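Local coordinates for cytochrome c (Chlorobaculum tepidum, PDB 3A9F), which probably carries electrons through a single heme c, as the C-terminal domain of the cytochrome cz subunit of the green bacterial reaction centre, at residues K31-V36 with K82-W87; I64-Q69 with I76-A81; S16-A21 with G59-I64. All coordinates share one frame; numbering follows the deposited sequence.

Contact 1: K31-V36 with K82-W87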
loop_
_atom_site.group_PDB
_atom_site.type_symbol
_atom_site.label_atom_id
_atom_site.label_comp_id
_atom_site.label_asym_id
_atom_site.label_seq_id
_atom_site.Cartn_x
_atom_site.Cartn_y
_atom_site.Cartn_z
ATOM N N LYS A 31 -2.859 -3.787 8.174
ATOM C CA LYS A 31 -2.631 -5.016 7.414
ATOM C C LYS A 31 -3.951 -5.600 6.925
ATOM O O LYS A 31 -4.037 -6.099 5.797
ATOM C CB LYS A 31 -1.897 -6.051 8.275
ATOM C CG LYS A 31 -1.546 -7.361 7.538
ATOM C CD LYS A 31 -0.845 -8.342 8.492
ATOM C CE LYS A 31 -0.493 -9.652 7.809
ATOM N NZ LYS A 31 -1.708 -10.478 7.572
ATOM N N LYS A 32 -4.985 -5.539 7.758
ATOM C CA LYS A 32 -6.291 -6.043 7.352
ATOM C C LYS A 32 -6.817 -5.263 6.157
ATOM O O LYS A 32 -7.366 -5.861 5.225
ATOM C CB LYS A 32 -7.269 -5.988 8.523
ATOM C CG LYS A 32 -6.929 -6.995 9.596
ATOM C CD LYS A 32 -7.892 -6.924 10.760
ATOM C CE LYS A 32 -7.469 -7.915 11.859
ATOM N NZ LYS A 32 -8.365 -7.851 13.030
ATOM N N LEU A 33 -6.634 -3.946 6.165
ATOM C CA LEU A 33 -7.087 -3.122 5.050
ATOM C C LEU A 33 -6.299 -3.400 3.760
ATOM O O LEU A 33 -6.880 -3.455 2.685
ATOM C CB LEU A 33 -7.024 -1.653 5.440
ATOM C CG LEU A 33 -7.717 -0.685 4.459
ATOM C CD1 LEU A 33 -9.198 -1.021 4.217
ATOM C CD2 LEU A 33 -7.518 0.742 4.936
ATOM N N VAL A 34 -4.988 -3.602 3.880
ATOM C CA VAL A 34 -4.173 -4.034 2.737
ATOM C C VAL A 34 -4.708 -5.346 2.178
ATOM O O VAL A 34 -4.861 -5.500 0.958
ATOM C CB VAL A 34 -2.673 -4.193 3.133
ATOM C CG1 VAL A 34 -1.876 -4.809 1.989
ATOM C CG2 VAL A 34 -2.081 -2.855 3.547
ATOM N N ASP A 35 -5.019 -6.283 3.073
ATOM C CA ASP A 35 -5.511 -7.592 2.643
ATOM C C ASP A 35 -6.818 -7.458 1.871
ATOM O O ASP A 35 -7.007 -8.109 0.845
ATOM C CB ASP A 35 -5.719 -8.515 3.848
ATOM C CG ASP A 35 -4.417 -9.036 4.453
ATOM O OD1 ASP A 35 -3.315 -8.816 3.897
ATOM O OD2 ASP A 35 -4.518 -9.672 5.530
ATOM N N VAL A 36 -7.710 -6.594 2.352
ATOM C CA VAL A 36 -8.989 -6.381 1.681
ATOM C C VAL A 36 -8.805 -5.671 0.325
ATOM O O VAL A 36 -9.384 -6.103 -0.682
ATOM C CB VAL A 36 -9.963 -5.560 2.582
ATOM C CG1 VAL A 36 -11.245 -5.190 1.831
ATOM C CG2 VAL A 36 -10.309 -6.333 3.836
ATOM N N LYS A 82 -3.693 6.148 2.202
ATOM C CA LYS A 82 -2.713 6.566 3.211
ATOM C C LYS A 82 -2.334 5.400 4.119
ATOM O O LYS A 82 -1.146 5.126 4.351
ATOM C CB LYS A 82 -3.273 7.715 4.054
ATOM C CG LYS A 82 -3.416 9.036 3.309
ATOM C CD LYS A 82 -4.176 10.013 4.198
ATOM C CE LYS A 82 -4.280 11.413 3.670
ATOM N NZ LYS A 82 -5.052 12.234 4.639
ATOM N N THR A 83 -3.343 4.692 4.625
ATOM C CA THR A 83 -3.112 3.558 5.532
ATOM C C THR A 83 -2.314 2.452 4.859
ATOM O O THR A 83 -1.377 1.903 5.435
ATOM C CB THR A 83 -4.465 3.050 6.024
ATOM O OG1 THR A 83 -5.090 4.091 6.785
ATOM C CG2 THR A 83 -4.335 1.784 6.871
ATOM N N ILE A 84 -2.712 2.118 3.639
ATOM C CA ILE A 84 -2.086 1.047 2.895
ATOM C C ILE A 84 -0.637 1.388 2.591
ATOM O O ILE A 84 0.244 0.544 2.754
ATOM C CB ILE A 84 -2.888 0.764 1.599
ATOM C CG1 ILE A 84 -4.220 0.107 1.963
ATOM C CG2 ILE A 84 -2.064 -0.110 0.615
ATOM C CD1 ILE A 84 -5.241 0.091 0.821
ATOM N N GLY A 85 -0.379 2.622 2.170
ATOM C CA GLY A 85 1.000 3.035 1.890
ATOM C C GLY A 85 1.903 2.937 3.109
ATOM O O GLY A 85 3.040 2.485 3.011
ATOM N N ILE A 86 1.394 3.374 4.258
ATOM C CA ILE A 86 2.181 3.283 5.484
ATOM C C ILE A 86 2.521 1.828 5.797
ATOM O O ILE A 86 3.673 1.505 6.069
ATOM C CB ILE A 86 1.435 3.930 6.660
ATOM C CG1 ILE A 86 1.399 5.457 6.485
ATOM C CG2 ILE A 86 2.108 3.539 7.996
ATOM C CD1 ILE A 86 0.337 6.148 7.360
ATOM N N TRP A 87 1.534 0.941 5.741
ATOM C CA TRP A 87 1.801 -0.455 6.088
ATOM C C TRP A 87 2.764 -1.085 5.083
ATOM O O TRP A 87 3.721 -1.761 5.477
ATOM C CB TRP A 87 0.507 -1.285 6.193
ATOM C CG TRP A 87 0.785 -2.631 6.779
ATOM C CD1 TRP A 87 0.782 -2.957 8.108
ATOM C CD2 TRP A 87 1.189 -3.805 6.078
ATOM N NE1 TRP A 87 1.136 -4.271 8.274
ATOM C CE2 TRP A 87 1.396 -4.816 7.046
ATOM C CE3 TRP A 87 1.375 -4.113 4.721
ATOM C CZ2 TRP A 87 1.784 -6.117 6.701
ATOM C CZ3 TRP A 87 1.763 -5.403 4.376
ATOM C CH2 TRP A 87 1.966 -6.390 5.367
#

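Contact 2: I64-Q69 with I76-A81. With HEC (heme c), chain C.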
loop_
_atom_site.group_PDB
_atom_site.type_symbol
_atom_site.label_atom_id
_atom_site.label_comp_id
_atom_site.label_asym_id
_atom_site.label_seq_id
_atom_site.Cartn_x
_atom_site.Cartn_y
_atom_site.Cartn_z
ATOM N N ILE A 64 2.601 3.752 -6.550
ATOM C CA ILE A 64 1.880 2.587 -7.043
ATOM C C ILE A 64 0.496 2.452 -6.376
ATOM O O ILE A 64 -0.480 2.062 -7.041
ATOM C CB ILE A 64 2.730 1.282 -6.997
ATOM C CG1 ILE A 64 2.075 0.166 -7.822
ATOM C CG2 ILE A 64 2.998 0.807 -5.579
ATOM C CD1 ILE A 64 1.885 0.477 -9.297
ATOM N N VAL A 65 0.381 2.796 -5.088
ATOM C CA VAL A 65 -0.920 2.694 -4.404
ATOM C C VAL A 65 -1.917 3.646 -5.055
ATOM O O VAL A 65 -3.078 3.267 -5.295
ATOM C CB VAL A 65 -0.766 2.948 -2.904
ATOM C CG1 VAL A 65 -2.120 3.056 -2.219
ATOM C CG2 VAL A 65 0.073 1.822 -2.267
ATOM N N LYS A 66 -1.461 4.864 -5.371
ATOM C CA LYS A 66 -2.333 5.843 -6.011
ATOM C C LYS A 66 -2.713 5.427 -7.444
ATOM O O LYS A 66 -3.840 5.684 -7.889
ATOM C CB LYS A 66 -1.722 7.254 -5.956
ATOM C CG LYS A 66 -1.546 7.822 -4.524
ATOM C CD LYS A 66 -2.829 8.001 -3.691
ATOM C CE LYS A 66 -3.624 9.228 -4.108
ATOM N NZ LYS A 66 -4.819 9.443 -3.226
ATOM N N ARG A 67 -1.800 4.760 -8.155
ATOM C CA ARG A 67 -2.131 4.223 -9.472
ATOM C C ARG A 67 -3.251 3.197 -9.355
ATOM O O ARG A 67 -4.240 3.254 -10.093
ATOM C CB ARG A 67 -0.908 3.595 -10.123
ATOM C CG ARG A 67 -1.138 3.194 -11.550
ATOM C CD ARG A 67 0.173 2.824 -12.188
ATOM N NE ARG A 67 1.101 3.950 -12.240
ATOM C CZ ARG A 67 2.401 3.839 -12.485
ATOM N NH1 ARG A 67 2.942 2.648 -12.693
ATOM N NH2 ARG A 67 3.167 4.918 -12.517
ATOM N N MET A 68 -3.111 2.265 -8.415
ATOM C CA MET A 68 -4.160 1.273 -8.200
ATOM C C MET A 68 -5.484 1.925 -7.801
ATOM O O MET A 68 -6.551 1.553 -8.307
ATOM C CB MET A 68 -3.708 0.241 -7.164
ATOM C CG MET A 68 -2.435 -0.486 -7.566
ATOM S SD MET A 68 -2.722 -1.552 -9.021
ATOM C CE MET A 68 -1.252 -1.082 -9.937
ATOM N N GLN A 69 -5.412 2.923 -6.930
ATOM C CA GLN A 69 -6.614 3.633 -6.531
ATOM C C GLN A 69 -7.368 4.199 -7.722
ATOM O O GLN A 69 -8.603 4.156 -7.765
ATOM C CB GLN A 69 -6.268 4.762 -5.577
ATOM C CG GLN A 69 -7.491 5.610 -5.184
ATOM C CD GLN A 69 -7.156 6.769 -4.303
ATOM O OE1 GLN A 69 -6.031 7.224 -4.284
ATOM N NE2 GLN A 69 -8.130 7.244 -3.551
ATOM N N ILE A 76 -10.753 2.011 -3.408
ATOM C CA ILE A 76 -9.748 2.574 -2.496
ATOM C C ILE A 76 -10.013 4.056 -2.271
ATOM O O ILE A 76 -9.965 4.858 -3.214
ATOM C CB ILE A 76 -8.320 2.335 -3.048
ATOM C CG1 ILE A 76 -8.026 0.831 -3.119
ATOM C CG2 ILE A 76 -7.267 3.053 -2.203
ATOM C CD1 ILE A 76 -6.779 0.474 -3.956
ATOM N N SER A 77 -10.307 4.423 -1.028
ATOM C CA SER A 77 -10.478 5.838 -0.721
ATOM C C SER A 77 -9.131 6.517 -0.493
ATOM O O SER A 77 -8.121 5.834 -0.310
ATOM C CB SER A 77 -11.345 5.988 0.531
ATOM O OG SER A 77 -10.623 5.506 1.662
ATOM N N ASP A 78 -9.115 7.851 -0.428
ATOM C CA ASP A 78 -7.867 8.541 -0.101
ATOM C C ASP A 78 -7.320 8.096 1.257
ATOM O O ASP A 78 -6.105 7.922 1.422
ATOM C CB ASP A 78 -8.032 10.066 -0.130
ATOM C CG ASP A 78 -8.114 10.626 -1.546
ATOM O OD1 ASP A 78 -7.736 9.938 -2.517
ATOM O OD2 ASP A 78 -8.550 11.788 -1.673
ATOM N N ASP A 79 -8.199 7.923 2.242
ATOM C CA ASP A 79 -7.742 7.436 3.543
ATOM C C ASP A 79 -7.210 6.010 3.478
ATOM O O ASP A 79 -6.200 5.689 4.109
ATOM C CB ASP A 79 -8.837 7.539 4.586
ATOM C CG ASP A 79 -9.042 8.934 5.061
ATOM O OD1 ASP A 79 -8.043 9.655 5.222
ATOM O OD2 ASP A 79 -10.211 9.299 5.299
ATOM N N ASP A 80 -7.866 5.151 2.703
ATOM C CA ASP A 80 -7.358 3.794 2.526
ATOM C C ASP A 80 -5.941 3.862 1.948
ATOM O O ASP A 80 -5.054 3.118 2.365
ATOM C CB ASP A 80 -8.193 2.996 1.511
ATOM C CG ASP A 80 -9.590 2.628 1.964
ATOM O OD1 ASP A 80 -9.891 2.689 3.162
ATOM O OD2 ASP A 80 -10.392 2.219 1.060
ATOM N N ALA A 81 -5.731 4.732 0.956
ATOM C CA ALA A 81 -4.434 4.808 0.299
ATOM C C ALA A 81 -3.360 5.235 1.282
ATOM O O ALA A 81 -2.242 4.728 1.220
ATOM C CB ALA A 81 -4.489 5.757 -0.880
HETATM FE FE HEC C . -2.725 -3.799 -8.550
HETATM C CHA HEC C . -0.587 -4.450 -11.123
HETATM C CHB HEC C . -0.043 -3.601 -6.401
HETATM C CHC HEC C . -4.849 -3.195 -5.956
HETATM C CHD HEC C . -5.369 -3.842 -10.695
HETATM N NA HEC C . -0.727 -3.987 -8.732
HETATM C C1A HEC C . -0.026 -4.248 -9.895
HETATM C C2A HEC C . 1.394 -4.249 -9.615
HETATM C C3A HEC C . 1.535 -3.988 -8.301
HETATM C C4A HEC C . 0.221 -3.852 -7.728
HETATM C CMA HEC C . 2.824 -3.886 -7.464
HETATM C CAA HEC C . 2.491 -4.472 -10.670
HETATM C CBA HEC C . 2.851 -3.131 -11.304
HETATM C CGA HEC C . 4.036 -3.250 -12.221
HETATM O O1A HEC C . 4.175 -4.277 -12.919
HETATM O O2A HEC C . 4.843 -2.305 -12.249
HETATM N NB HEC C . -2.504 -3.526 -6.539
HETATM C C1B HEC C . -1.297 -3.403 -5.872
HETATM C C2B HEC C . -1.564 -2.979 -4.518
HETATM C C3B HEC C . -2.897 -2.854 -4.403
HETATM C C4B HEC C . -3.507 -3.193 -5.656
HETATM C CMB HEC C . -0.438 -2.704 -3.499
HETATM C CAB HEC C . -3.767 -2.365 -3.242
HETATM C CBB HEC C . -3.502 -0.850 -3.041
HETATM N NC HEC C . -4.735 -3.579 -8.367
HETATM C C1C HEC C . -5.423 -3.368 -7.191
HETATM C C2C HEC C . -6.830 -3.343 -7.476
HETATM C C3C HEC C . -6.984 -3.561 -8.804
HETATM C C4C HEC C . -5.667 -3.667 -9.375
HETATM C CMC HEC C . -7.912 -3.225 -6.398
HETATM C CAC HEC C . -8.270 -3.665 -9.655
HETATM C CBC HEC C . -9.210 -2.441 -9.513
HETATM N ND HEC C . -2.934 -4.098 -10.572
HETATM C C1D HEC C . -4.135 -4.028 -11.259
HETATM C C2D HEC C . -3.901 -4.216 -12.670
HETATM C C3D HEC C . -2.438 -4.409 -12.799
HETATM C C4D HEC C . -1.900 -4.320 -11.470
HETATM C CMD HEC C . -4.982 -4.190 -13.736
HETATM C CAD HEC C . -1.679 -4.650 -14.104
HETATM C CBD HEC C . -1.438 -3.337 -14.840
HETATM C CGD HEC C . -0.408 -2.541 -14.096
HETATM O O1D HEC C . 0.756 -2.999 -13.989
HETATM O O2D HEC C . -0.775 -1.456 -13.582
HETATM O O HOH W 1 -4.388 9.399 -0.371
#

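Contact 3: S16-A21 with G59-I64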
loop_
_atom_site.group_PDB
_atom_site.type_symbol
_atom_site.label_atom_id
_atom_site.label_comp_id
_atom_site.label_asym_id
_atom_site.label_seq_id
_atom_site.Cartn_x
_atom_site.Cartn_y
_atom_site.Cartn_z
ATOM N N SER A 16 11.587 8.372 0.698
ATOM C CA SER A 16 10.277 7.728 0.626
ATOM C C SER A 16 9.159 8.725 0.329
ATOM O O SER A 16 9.074 9.789 0.945
ATOM C CB SER A 16 9.972 6.982 1.925
ATOM O OG SER A 16 8.668 6.410 1.883
ATOM N N ASP A 17 8.259 8.348 -0.577
ATOM C CA ASP A 17 7.070 9.157 -0.821
ATOM C C ASP A 17 5.956 8.867 0.192
ATOM O O ASP A 17 4.868 9.411 0.065
ATOM C CB ASP A 17 6.566 9.039 -2.281
ATOM C CG ASP A 17 6.065 7.643 -2.653
ATOM O OD1 ASP A 17 6.014 6.746 -1.786
ATOM O OD2 ASP A 17 5.705 7.453 -3.848
ATOM N N VAL A 18 6.249 8.017 1.179
ATOM C CA VAL A 18 5.335 7.739 2.304
ATOM C C VAL A 18 6.061 8.137 3.591
ATOM O O VAL A 18 7.076 7.532 3.942
ATOM C CB VAL A 18 4.938 6.239 2.370
ATOM C CG1 VAL A 18 4.066 5.961 3.587
ATOM C CG2 VAL A 18 4.219 5.823 1.095
ATOM N N PRO A 19 5.551 9.154 4.302
ATOM C CA PRO A 19 6.205 9.587 5.538
ATOM C C PRO A 19 6.000 8.603 6.692
ATOM O O PRO A 19 5.181 7.694 6.616
ATOM C CB PRO A 19 5.518 10.919 5.873
ATOM C CG PRO A 19 4.553 11.177 4.858
ATOM C CD PRO A 19 4.455 10.050 3.903
ATOM N N PRO A 20 6.738 8.804 7.784
ATOM C CA PRO A 20 6.623 7.899 8.917
ATOM C C PRO A 20 5.191 7.861 9.473
ATOM O O PRO A 20 4.499 8.901 9.509
ATOM C CB PRO A 20 7.599 8.514 9.928
ATOM C CG PRO A 20 8.624 9.158 9.054
ATOM C CD PRO A 20 7.823 9.782 7.972
ATOM N N ALA A 21 4.766 6.678 9.912
ATOM C CA ALA A 21 3.445 6.479 10.504
ATOM C C ALA A 21 3.213 7.410 11.687
ATOM O O ALA A 21 4.159 7.749 12.401
ATOM C CB ALA A 21 3.285 5.047 10.954
ATOM N N GLY A 59 11.439 3.873 -2.956
ATOM C CA GLY A 59 10.675 4.888 -2.224
ATOM C C GLY A 59 9.470 5.423 -2.981
ATOM O O GLY A 59 9.095 6.600 -2.844
ATOM N N GLN A 60 8.850 4.552 -3.772
ATOM C CA GLN A 60 7.714 4.933 -4.599
ATOM C C GLN A 60 6.459 4.106 -4.273
ATOM O O GLN A 60 5.658 3.776 -5.155
ATOM C CB GLN A 60 8.088 4.837 -6.082
ATOM C CG GLN A 60 9.149 5.868 -6.486
ATOM C CD GLN A 60 9.500 5.790 -7.951
ATOM O OE1 GLN A 60 9.088 6.638 -8.740
ATOM N NE2 GLN A 60 10.260 4.767 -8.327
ATOM N N VAL A 61 6.269 3.800 -2.988
ATOM C CA VAL A 61 5.078 3.066 -2.545
ATOM C C VAL A 61 3.797 3.861 -2.823
ATOM O O VAL A 61 2.818 3.307 -3.335
ATOM C CB VAL A 61 5.197 2.704 -1.046
ATOM C CG1 VAL A 61 3.875 2.154 -0.522
ATOM C CG2 VAL A 61 6.361 1.719 -0.813
ATOM N N ASN A 62 3.779 5.149 -2.490
ATOM C CA ASN A 62 2.575 5.935 -2.729
ATOM C C ASN A 62 2.241 6.017 -4.213
ATOM O O ASN A 62 1.076 5.956 -4.591
ATOM C CB ASN A 62 2.687 7.339 -2.135
ATOM C CG ASN A 62 1.368 8.058 -2.153
ATOM O OD1 ASN A 62 0.389 7.591 -1.562
ATOM N ND2 ASN A 62 1.313 9.187 -2.849
ATOM N N LEU A 63 3.272 6.128 -5.052
ATOM C CA LEU A 63 3.079 6.131 -6.494
ATOM C C LEU A 63 2.215 4.958 -6.946
ATOM O O LEU A 63 1.211 5.144 -7.646
ATOM C CB LEU A 63 4.434 6.107 -7.218
ATOM C CG LEU A 63 4.386 6.130 -8.747
ATOM C CD1 LEU A 63 3.960 7.507 -9.240
ATOM C CD2 LEU A 63 5.744 5.758 -9.333
ATOM N N ILE A 64 2.601 3.752 -6.550
ATOM C CA ILE A 64 1.880 2.587 -7.043
ATOM C C ILE A 64 0.496 2.452 -6.376
ATOM O O ILE A 64 -0.480 2.062 -7.041
ATOM C CB ILE A 64 2.730 1.282 -6.997
ATOM C CG1 ILE A 64 2.075 0.166 -7.822
ATOM C CG2 ILE A 64 2.998 0.807 -5.579
ATOM C CD1 ILE A 64 1.885 0.477 -9.297
HETATM O O HOH W 2 7.723 4.896 -0.467
HETATM O O HOH W 3 3.637 9.977 -4.570
#

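Contact 1: K31-V36 with K82-W87
K31 lays the aliphatic part of its side chain beside the indole of W87, both side chains pointing the same way. CB sits over one ring face, offset toward the rim, and makes a CH-pi contact 3.9 Å from the centroid of the five-membered ring. With CG anti to the backbone N (chi1 -177°), CG comes to 3.7 Å from W87 CZ2. The ammonium end leads away and forms a salt bridge with D35, NZ to OD2 3.6 Å. L33 meets T83 at about a right angle, its CD2 3.9 Å from T83 CG2. L33 CG also reaches I84 CG1 at 4.4 Å. The two helices are the N- and C-terminal helices of the class I cytochrome c fold, which pack nearly perpendicular in this family. Here the segment axes approach to 8.8 Å, with 107° between their directions. V34 lies close to the crossing, its CA 5.5 Å from that of I84. Its CG2 does the touching: it lies against CG1 and CG2 of I84 and approaches the W87 ring obliquely at CE3, 3.9 Å away. I84 also touches the heme. The side chain of V34 also packs on L44, from the loop beyond helix 27-37.

Contact 2: I64-Q69 with I76-A81
Q69 and D78 cross at about a right angle, with the Q69 amide and D78 carboxylate planes 86° apart. The Q69 chain is extended, with CG anti to the backbone N (chi1 176°). Its NE2 gives two hydrogen bonds, one to D78 OD1 at 2.9 Å, on the anti side of the carboxylate. The other goes to I76 O at 3.0 Å, from above the carbonyl plane. The K66 chain is bent at chi2 and chi3, and its NZ meets the same carboxylate oxygen, a salt bridge with D78 OD1 of 3.0 Å. K66 NZ also donates to Q69 OE1 at 2.7 Å, in plane and on a lone pair, and to a water that donates to D78 O. The amide is thus held at both oxygen and nitrogen. A leucine in place of Q69 would probably leave I76 O and D78 OD1 without the amide donor and K66 NZ without its amide acceptor. Beside this polar cluster, V65 CG1 packs on A81 CB at 3.8 Å. S77 and D80 form a capping box that starts helix 78-91. M68 turns to the heme, its SD binding the iron at 2.3 Å, with H42 as the other axial ligand. I76 CD1 touches heme CBB at 3.7 Å. Helix 61-70 thus touches the heme through M68, helix 78-91 through V65 and helix 48-56 through I64; D80 reaches R37 of helix 27-37.

Contact 3: S16-A21 with G59-I64
D17 takes the backbone N-H groups of N62 and L63, in the first turn of helix 61-70, on its carboxylate. The chain before helix 27-37 thus supplies a carboxylate acceptor to a helix start in this cytochrome c fold. The N-cap position itself is held by Q60. N62 N donates to D17 OD1 at 2.8 Å, with an N-H...O angle of 161°. L63 N donates to D17 OD2 at 3.0 Å. Both oxygens are met on the syn side, about 30° out of the carboxylate plane. The pair works like a fork over two successive amides. CG of D17 lies between the backbone N and the carbonyl carbon (chi1 65°), a crowded position that places the carboxylate carbon 3.2 Å from G59 O. The negative group at the N-terminal end of the helix would probably interact well with the helix dipole. The backbone of D17 bonds as well, its N giving a hydrogen bond to G59 O. G59 ends the preceding helix in a Schellman motif with positive phi, and its CA lies close to that of S16. A CB there would come tight against S16 CA. V61 N is not bonded to D17. It donates to a water instead, and that water donates to S16 OG. S16 OG gives its own proton to V18 O. A second water accepts from N62 ND2 and donates weakly to D17 OD2. The Q60 amide turns elsewhere, with NE2 bonded to T58 OG1. Apolar packing adds to the contact. V18 CG2 rests 3.9 Å from V61 CB and at the same distance from N62 CB.

Overall arrangement
From the N terminus, the loop at 16-21 comes first and belongs to contact 3, which closes when the chain reaches 59-64. Within that loop the chain makes helix 27-37, where contact 1 opens, and helix 48-56. Contact 2 opens directly after contact 3, sharing I64, and closes at 76-81, after a short connection. Contact 1 closes last, at 82-87, so contact 2 is nested inside its loop while contacts 1 and 3 cross. Helix 78-91 serves contacts 1 and 2, and helix 61-70 serves contacts 2 and 3. V18 and V61 pack on G85, and V65 on I84. The N-terminal loop and three helices are thus joined, with contact 2 at the heme.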